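Local atomic coordinates of Mlr3007 protein (Mesorhizobium loti, PDB entry 3QQM), a protein that probably catalyses the pyridoxal-phosphate-dependent transfer of an amino group between the branched-chain amino acids leucine, isoleucine or valine and 2-oxoglutarate. Residues A[15-19]-A[43-49]; A[150-156]-A[173-178]. Numbering follows the deposited sequence.

Contact 1: A[15-19]-A[43-49]; sequences DFELI and SAAELGF. With EDO (1,2-ethanediol), chain Q.
In the α/β layer built from the N-terminal strands, the start of strand 17-25 packs against the C-terminal end of helix 33-47. Residues 15-19 are extended; residues 43-47 are helical. Strand 17-19 and helix 43-47 run nearly antiparallel (158°), their axes 10.2 Å apart, with Leu18 CA 7.5 Å from Ala44 CA. Leu18 (mt) points toward the helix: its CD1 lies 3.6 Å from Ala44 N and 3.9 Å from Ala44 CB, where a small residue permits close approach, and its CD2 is 4.0 Å from Leu47 CD1. This helix-on-sheet layer is a feature of the small domain of class-IV aminotransferases. Gly48, with phi/psi 85/28, ends the helix in a conformation that calls for glycine; Phe49 N then bonds back to Ala44 O (2.8 Å). The chain thereby turns Phe49 (chi1 -84°) onto the strand. Leu18 CD1 sits 4.2 Å from the Phe49 ring centroid, a CH-pi contact over the face. Phe16 (chi1 p) slides alongside Phe49, centroids 5.5 Å apart and planes at 30°, barely overlapping; its CE1 is 4.0 Å from Leu47 CD1. Glu17 points away from the helix, and its OE1 accepts a hydrogen bond from ethanediol O2 (3.0 Å).

Contact 2: A[150-156]-A[173-178]; sequences CEGTITN and CGLLPG
Two side chains of segment 150-156 hold the backbone of Leu176 from both its polar ends. Leu176 N donates to Glu151 OE1 at 2.9 Å and 177°, almost perfectly straight, while Asn156 ND2 donates to Leu176 O at 3.1 Å and 153°. A carboxylate suits an amide donor, and a carboxamide can supply the NH that the carbonyl needs. Glu151 (chi1 p, chi2 t) reaches across from an extended backbone; its other oxygen, OE2, is hydrogen-bonded to Tyr125 OH. Cys150 CA lies 5.7 Å from Leu175 CA, and Asn156 CA lies 6.6 Å from Gly178 CA. Between these points, 152-155 turns back, closed by Gly152 N to Thr155 O (2.7 Å); a CB on Gly152 would clash with Thr155 OG1. Gly178, the N-cap of helix 179-186, must likewise be bare, since a CB would strike Asn156 OD1, which is 3.2 Å from Gly178 CA. Gly174, at phi/psi 105/88, adopts a backbone shape reserved for glycine. Farther out, Cys150 SG lies 3.1 Å from Gly174 O, and Cys150 CB is 4.1 Å from Leu175 CD2. The class-IV aminotransferase signature opens with Glu151 to Asn156 (Glu-Gly-Thr-Ile-Thr-Asn) and closes through Leu176, Pro177 and Gly178 to Arg181, so the contact joins its two ends; in relatives its glutamate meets the cofactor's pyridine nitrogen, and Glu151 is probably the counterpart.

The contacts follow one another along the chain, their centres 18 Å apart and their nearest atoms about 7 Å apart, without touching. Contact 1 belongs to the helix-on-sheet layer of the N-terminal part, contact 2 to the interior of the second, mixed-sheet part. Arg39 connects them: its NH1 bonds to Pro177 O and its O to Ser43 OG. Both also reach the chain around Lys118, which carries pyridoxal phosphate as a covalent aldimine. From contact 1, Ser43 OG pairs with His117 and Glu17 N with Ser120 OG; from contact 2, Glu151 pairs with Tyr125. Hydrogen bonds from both parts thus reach the stretch from His117 to Tyr125, which includes Lys118.

Contact 1: A[15-19]-A[43-49]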
ATOM      1  N   ASP A  15     -11.602  -7.477 -15.914  1.00 32.46           N
ATOM      2  CA  ASP A  15     -10.353  -6.762 -16.110  1.00 30.06           C
ATOM      3  C   ASP A  15     -10.102  -5.987 -14.816  1.00 27.74           C
ATOM      4  O   ASP A  15     -10.967  -5.919 -13.969  1.00 27.58           O
ATOM      5  CB  ASP A  15     -10.497  -5.819 -17.305  1.00 30.22           C
ATOM      6  CG  ASP A  15      -9.198  -5.222 -17.750  1.00 29.37           C
ATOM      7  OD1 ASP A  15      -8.121  -5.603 -17.247  1.00 28.55           O
ATOM      8  OD2 ASP A  15      -9.256  -4.375 -18.639  1.00 29.95           O
ATOM      9  N   PHE A  16      -8.929  -5.408 -14.643  1.00 25.60           N
ATOM     10  CA  PHE A  16      -8.656  -4.674 -13.408  1.00 23.56           C
ATOM     11  C   PHE A  16      -8.487  -3.165 -13.649  1.00 22.21           C
ATOM     12  O   PHE A  16      -8.412  -2.720 -14.774  1.00 22.09           O
ATOM     13  CB  PHE A  16      -7.420  -5.238 -12.733  1.00 22.75           C
ATOM     14  CG  PHE A  16      -6.217  -5.158 -13.572  1.00 22.59           C
ATOM     15  CD1 PHE A  16      -5.449  -4.002 -13.591  1.00 21.16           C
ATOM     16  CD2 PHE A  16      -5.845  -6.238 -14.380  1.00 22.76           C
ATOM     17  CE1 PHE A  16      -4.343  -3.918 -14.394  1.00 21.82           C
ATOM     18  CE2 PHE A  16      -4.724  -6.168 -15.178  1.00 22.42           C
ATOM     19  CZ  PHE A  16      -3.966  -5.023 -15.188  1.00 22.17           C
ATOM     20  N   GLU A  17      -8.442  -2.412 -12.563  1.00 20.58           N
ATOM     21  CA  GLU A  17      -8.261  -0.989 -12.598  1.00 20.12           C
ATOM     22  C   GLU A  17      -7.034  -0.648 -11.787  1.00 18.70           C
ATOM     23  O   GLU A  17      -6.619  -1.425 -10.934  1.00 17.81           O
ATOM     24  CB  GLU A  17      -9.468  -0.266 -11.978  1.00 20.26           C
ATOM     25  CG  GLU A  17     -10.768  -0.558 -12.692  1.00 22.30           C
ATOM     26  CD  GLU A  17     -11.987   0.119 -12.069  1.00 23.90           C
ATOM     27  OE1 GLU A  17     -11.833   0.995 -11.206  1.00 24.63           O
ATOM     28  OE2 GLU A  17     -13.105  -0.221 -12.473  1.00 25.73           O
ATOM     29  N   LEU A  18      -6.416   0.483 -12.100  1.00 17.70           N
ATOM     30  CA  LEU A  18      -5.275   0.965 -11.329  1.00 17.04           C
ATOM     31  C   LEU A  18      -5.848   1.828 -10.222  1.00 16.63           C
ATOM     32  O   LEU A  18      -6.809   2.568 -10.437  1.00 16.48           O
ATOM     33  CB  LEU A  18      -4.294   1.753 -12.198  1.00 16.88           C
ATOM     34  CG  LEU A  18      -3.572   0.860 -13.207  1.00 17.30           C
ATOM     35  CD1 LEU A  18      -2.775   1.672 -14.222  1.00 17.31           C
ATOM     36  CD2 LEU A  18      -2.661  -0.153 -12.460  1.00 16.79           C
ATOM     37  N   ILE A  19      -5.239   1.742  -9.054  1.00 16.19           N
ATOM     38  CA  ILE A  19      -5.698   2.442  -7.878  1.00 16.04           C
ATOM     39  C   ILE A  19      -4.588   3.213  -7.149  1.00 15.26           C
ATOM     40  O   ILE A  19      -3.421   2.789  -7.106  1.00 15.03           O
ATOM     41  CB  ILE A  19      -6.290   1.389  -6.888  1.00 16.48           C
ATOM     42  CG1 ILE A  19      -7.469   0.646  -7.530  1.00 17.96           C
ATOM     43  CG2 ILE A  19      -6.738   2.022  -5.568  1.00 16.24           C
ATOM     44  CD1 ILE A  19      -8.613   1.561  -7.907  1.00 19.70           C
ATOM     45  N   SER A  43       2.539   2.893 -14.413  1.00 15.18           N
ATOM     46  CA  SER A  43       1.814   1.641 -14.579  1.00 15.47           C
ATOM     47  C   SER A  43       0.849   1.696 -15.757  1.00 15.77           C
ATOM     48  O   SER A  43       0.777   0.761 -16.523  1.00 16.44           O
ATOM     49  CB  SER A  43       1.060   1.268 -13.301  1.00 14.99           C
ATOM     50  OG  SER A  43       1.946   1.096 -12.238  1.00 15.01           O
ATOM     51  N   ALA A  44       0.141   2.802 -15.927  1.00 15.85           N
ATOM     52  CA  ALA A  44      -0.804   2.905 -17.026  1.00 16.43           C
ATOM     53  C   ALA A  44      -0.041   2.734 -18.355  1.00 17.35           C
ATOM     54  O   ALA A  44      -0.500   2.041 -19.282  1.00 17.50           O
ATOM     55  CB  ALA A  44      -1.547   4.202 -16.983  1.00 15.80           C
ATOM     56  N   ALA A  45       1.137   3.337 -18.418  1.00 17.68           N
ATOM     57  CA  ALA A  45       1.967   3.245 -19.580  1.00 18.69           C
ATOM     58  C   ALA A  45       2.446   1.801 -19.807  1.00 19.13           C
ATOM     59  O   ALA A  45       2.397   1.321 -20.919  1.00 19.47           O
ATOM     60  CB  ALA A  45       3.152   4.189 -19.464  1.00 18.73           C
ATOM     61  N   GLU A  46       2.899   1.117 -18.763  1.00 19.21           N
ATOM     62  CA  GLU A  46       3.380  -0.265 -18.930  1.00 20.10           C
ATOM     63  C   GLU A  46       2.296  -1.296 -19.208  1.00 19.88           C
ATOM     64  O   GLU A  46       2.553  -2.317 -19.865  1.00 20.31           O
ATOM     65  CB  GLU A  46       4.068  -0.759 -17.672  1.00 20.15           C
ATOM     66  CG  GLU A  46       5.268  -0.029 -17.243  1.00 22.76           C
ATOM     67  CD  GLU A  46       5.784  -0.560 -15.906  1.00 26.22           C
ATOM     68  OE1 GLU A  46       5.998  -1.820 -15.793  1.00 27.82           O
ATOM     69  OE2 GLU A  46       5.982   0.295 -14.989  1.00 28.09           O
ATOM     70  N   LEU A  47       1.112  -1.058 -18.666  1.00 19.20           N
ATOM     71  CA  LEU A  47       0.015  -2.013 -18.775  1.00 19.44           C
ATOM     72  C   LEU A  47      -0.951  -1.776 -19.928  1.00 19.82           C
ATOM     73  O   LEU A  47      -1.845  -2.574 -20.138  1.00 20.31           O
ATOM     74  CB  LEU A  47      -0.743  -2.072 -17.431  1.00 18.77           C
ATOM     75  CG  LEU A  47       0.088  -2.600 -16.264  1.00 18.30           C
ATOM     76  CD1 LEU A  47      -0.676  -2.502 -14.957  1.00 17.69           C
ATOM     77  CD2 LEU A  47       0.549  -4.064 -16.516  1.00 17.65           C
ATOM     78  N   GLY A  48      -0.781  -0.676 -20.650  1.00 20.25           N
ATOM     79  CA  GLY A  48      -1.634  -0.353 -21.787  1.00 20.88           C
ATOM     80  C   GLY A  48      -2.922   0.359 -21.428  1.00 20.95           C
ATOM     81  O   GLY A  48      -3.914   0.215 -22.101  1.00 21.77           O
ATOM     82  N   PHE A  49      -2.928   1.099 -20.345  1.00 20.64           N
ATOM     83  CA  PHE A  49      -4.131   1.845 -19.952  1.00 20.90           C
ATOM     84  C   PHE A  49      -4.189   3.237 -20.604  1.00 21.52           C
ATOM     85  O   PHE A  49      -3.196   3.946 -20.627  1.00 21.52           O
ATOM     86  CB  PHE A  49      -4.180   2.009 -18.432  1.00 19.87           C
ATOM     87  CG  PHE A  49      -4.756   0.851 -17.714  1.00 19.38           C
ATOM     88  CD1 PHE A  49      -4.240  -0.425 -17.881  1.00 20.09           C
ATOM     89  CD2 PHE A  49      -5.772   1.041 -16.801  1.00 19.28           C
ATOM     90  CE1 PHE A  49      -4.782  -1.510 -17.196  1.00 20.37           C
ATOM     91  CE2 PHE A  49      -6.313  -0.028 -16.097  1.00 19.43           C
ATOM     92  CZ  PHE A  49      -5.815  -1.308 -16.288  1.00 19.67           C
TER
HETATM   93  C1  EDO Q 265     -13.578   3.701 -13.883  1.00 17.64           C
HETATM   94  O1  EDO Q 265     -14.408   2.600 -13.511  1.00 18.75           O
HETATM   95  C2  EDO Q 265     -12.543   4.009 -12.795  1.00 17.92           C
HETATM   96  O2  EDO Q 265     -13.015   3.745 -11.473  1.00 17.66           O

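Contact 2: A[150-156]-A[173-178]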
ATOM      1  N   CYS A 150       6.791 -10.509   2.583  1.00 14.00           N
ATOM      2  CA  CYS A 150       6.733  -9.536   1.521  1.00 13.62           C
ATOM      3  C   CYS A 150       6.097  -8.191   1.952  1.00 13.49           C
ATOM      4  O   CYS A 150       6.724  -7.106   1.859  1.00 13.08           O
ATOM      5  CB  CYS A 150       5.929 -10.105   0.358  1.00 13.72           C
ATOM      6  SG  CYS A 150       6.599 -11.606  -0.457  1.00 13.41           S
ATOM      7  N   GLU A 151       4.867  -8.269   2.445  1.00 13.67           N
ATOM      8  CA  GLU A 151       4.091  -7.076   2.776  1.00 13.40           C
ATOM      9  C   GLU A 151       2.798  -7.427   3.483  1.00 13.43           C
ATOM     10  O   GLU A 151       2.493  -8.598   3.724  1.00 13.72           O
ATOM     11  CB  GLU A 151       3.723  -6.374   1.448  1.00 13.16           C
ATOM     12  CG  GLU A 151       2.876  -7.287   0.508  1.00 13.55           C
ATOM     13  CD  GLU A 151       2.598  -6.708  -0.912  1.00 13.94           C
ATOM     14  OE1 GLU A 151       2.770  -5.480  -1.139  1.00 13.12           O
ATOM     15  OE2 GLU A 151       2.186  -7.507  -1.804  1.00 14.42           O
ATOM     16  N   GLY A 152       2.056  -6.395   3.849  1.00 13.41           N
ATOM     17  CA  GLY A 152       0.748  -6.555   4.442  1.00 13.46           C
ATOM     18  C   GLY A 152      -0.273  -6.451   3.310  1.00 13.38           C
ATOM     19  O   GLY A 152       0.086  -6.109   2.164  1.00 13.24           O
ATOM     20  N   THR A 153      -1.526  -6.760   3.601  1.00 13.39           N
ATOM     21  CA  THR A 153      -2.569  -6.638   2.613  1.00 13.62           C
ATOM     22  C   THR A 153      -2.709  -5.176   2.105  1.00 13.77           C
ATOM     23  O   THR A 153      -3.107  -4.956   0.954  1.00 14.03           O
ATOM     24  CB  THR A 153      -3.930  -7.071   3.177  1.00 14.39           C
ATOM     25  OG1 THR A 153      -4.382  -6.124   4.165  1.00 14.00           O
ATOM     26  CG2 THR A 153      -3.844  -8.495   3.782  1.00 14.04           C
ATOM     27  N   ILE A 154      -2.416  -4.181   2.949  1.00 13.86           N
ATOM     28  CA  ILE A 154      -2.527  -2.776   2.516  1.00 14.17           C
ATOM     29  C   ILE A 154      -1.351  -1.917   2.964  1.00 13.79           C
ATOM     30  O   ILE A 154      -1.423  -0.674   2.936  1.00 13.64           O
ATOM     31  CB  ILE A 154      -3.846  -2.106   3.011  1.00 14.59           C
ATOM     32  CG1 ILE A 154      -3.893  -2.108   4.542  1.00 15.89           C
ATOM     33  CG2 ILE A 154      -5.050  -2.801   2.413  1.00 14.66           C
ATOM     34  CD1 ILE A 154      -5.115  -1.403   5.158  1.00 17.79           C
ATOM     35  N   THR A 155      -0.268  -2.573   3.349  1.00 13.64           N
ATOM     36  CA  THR A 155       0.904  -1.883   3.841  1.00 13.46           C
ATOM     37  C   THR A 155       2.181  -2.607   3.476  1.00 13.39           C
ATOM     38  O   THR A 155       2.151  -3.762   3.086  1.00 13.07           O
ATOM     39  CB  THR A 155       0.890  -1.839   5.382  1.00 13.85           C
ATOM     40  OG1 THR A 155       0.723  -3.167   5.882  1.00 14.02           O
ATOM     41  CG2 THR A 155      -0.254  -0.979   5.942  1.00 13.73           C
ATOM     42  N   ASN A 156       3.296  -1.877   3.561  1.00 13.17           N
ATOM     43  CA  ASN A 156       4.617  -2.434   3.407  1.00 12.85           C
ATOM     44  C   ASN A 156       5.141  -2.594   4.843  1.00 12.95           C
ATOM     45  O   ASN A 156       4.687  -1.897   5.742  1.00 12.48           O
ATOM     46  CB  ASN A 156       5.514  -1.538   2.570  1.00 12.50           C
ATOM     47  CG  ASN A 156       5.171  -1.589   1.079  1.00 12.36           C
ATOM     48  OD1 ASN A 156       4.796  -0.581   0.480  1.00 10.53           O
ATOM     49  ND2 ASN A 156       5.272  -2.785   0.485  1.00 11.48           N
ATOM     50  N   CYS A 173      11.040  -9.979  -3.928  1.00 16.72           N
ATOM     51  CA  CYS A 173      10.331 -10.967  -3.102  1.00 16.70           C
ATOM     52  C   CYS A 173       8.854 -11.154  -3.540  1.00 16.19           C
ATOM     53  O   CYS A 173       8.235 -12.195  -3.266  1.00 16.06           O
ATOM     54  CB  CYS A 173      10.377 -10.586  -1.605  1.00 16.64           C
ATOM     55  SG  CYS A 173      11.995 -10.783  -0.743  1.00 18.16           S
ATOM     56  N   GLY A 174       8.291 -10.129  -4.180  1.00 15.72           N
ATOM     57  CA  GLY A 174       6.910 -10.155  -4.656  1.00 15.19           C
ATOM     58  C   GLY A 174       6.052  -9.293  -3.755  1.00 14.75           C
ATOM     59  O   GLY A 174       5.494  -9.769  -2.755  1.00 14.43           O
ATOM     60  N   LEU A 175       5.981  -8.012  -4.093  1.00 14.23           N
ATOM     61  CA  LEU A 175       5.188  -7.021  -3.339  1.00 13.66           C
ATOM     62  C   LEU A 175       5.022  -5.716  -4.142  1.00 13.17           C
ATOM     63  O   LEU A 175       5.661  -5.510  -5.184  1.00 12.89           O
ATOM     64  CB  LEU A 175       5.846  -6.663  -2.005  1.00 13.38           C
ATOM     65  CG  LEU A 175       7.340  -6.288  -2.138  1.00 13.82           C
ATOM     66  CD1 LEU A 175       7.724  -5.019  -1.373  1.00 12.18           C
ATOM     67  CD2 LEU A 175       8.228  -7.490  -1.775  1.00 12.92           C
ATOM     68  N   LEU A 176       4.166  -4.842  -3.627  1.00 12.80           N
ATOM     69  CA  LEU A 176       3.922  -3.558  -4.225  1.00 12.65           C
ATOM     70  C   LEU A 176       5.002  -2.551  -3.806  1.00 12.56           C
ATOM     71  O   LEU A 176       5.298  -2.415  -2.625  1.00 11.89           O
ATOM     72  CB  LEU A 176       2.586  -3.030  -3.770  1.00 12.44           C
ATOM     73  CG  LEU A 176       2.178  -1.713  -4.400  1.00 12.55           C
ATOM     74  CD1 LEU A 176       1.771  -1.966  -5.815  1.00 12.26           C
ATOM     75  CD2 LEU A 176       1.030  -1.035  -3.617  1.00 12.55           C
ATOM     76  N   PRO A 177       5.626  -1.869  -4.783  1.00 12.80           N
ATOM     77  CA  PRO A 177       6.566  -0.862  -4.374  1.00 13.02           C
ATOM     78  C   PRO A 177       5.748   0.307  -3.885  1.00 12.87           C
ATOM     79  O   PRO A 177       5.341   1.153  -4.677  1.00 13.08           O
ATOM     80  CB  PRO A 177       7.324  -0.517  -5.670  1.00 13.39           C
ATOM     81  CG  PRO A 177       6.387  -0.850  -6.757  1.00 13.42           C
ATOM     82  CD  PRO A 177       5.639  -2.074  -6.241  1.00 13.27           C
ATOM     83  N   GLY A 178       5.449   0.314  -2.593  1.00 12.73           N
ATOM     84  CA  GLY A 178       4.668   1.374  -1.998  1.00 12.35           C
ATOM     85  C   GLY A 178       5.331   2.731  -2.074  1.00 12.46           C
ATOM     86  O   GLY A 178       6.556   2.853  -2.149  1.00 12.44           O
TER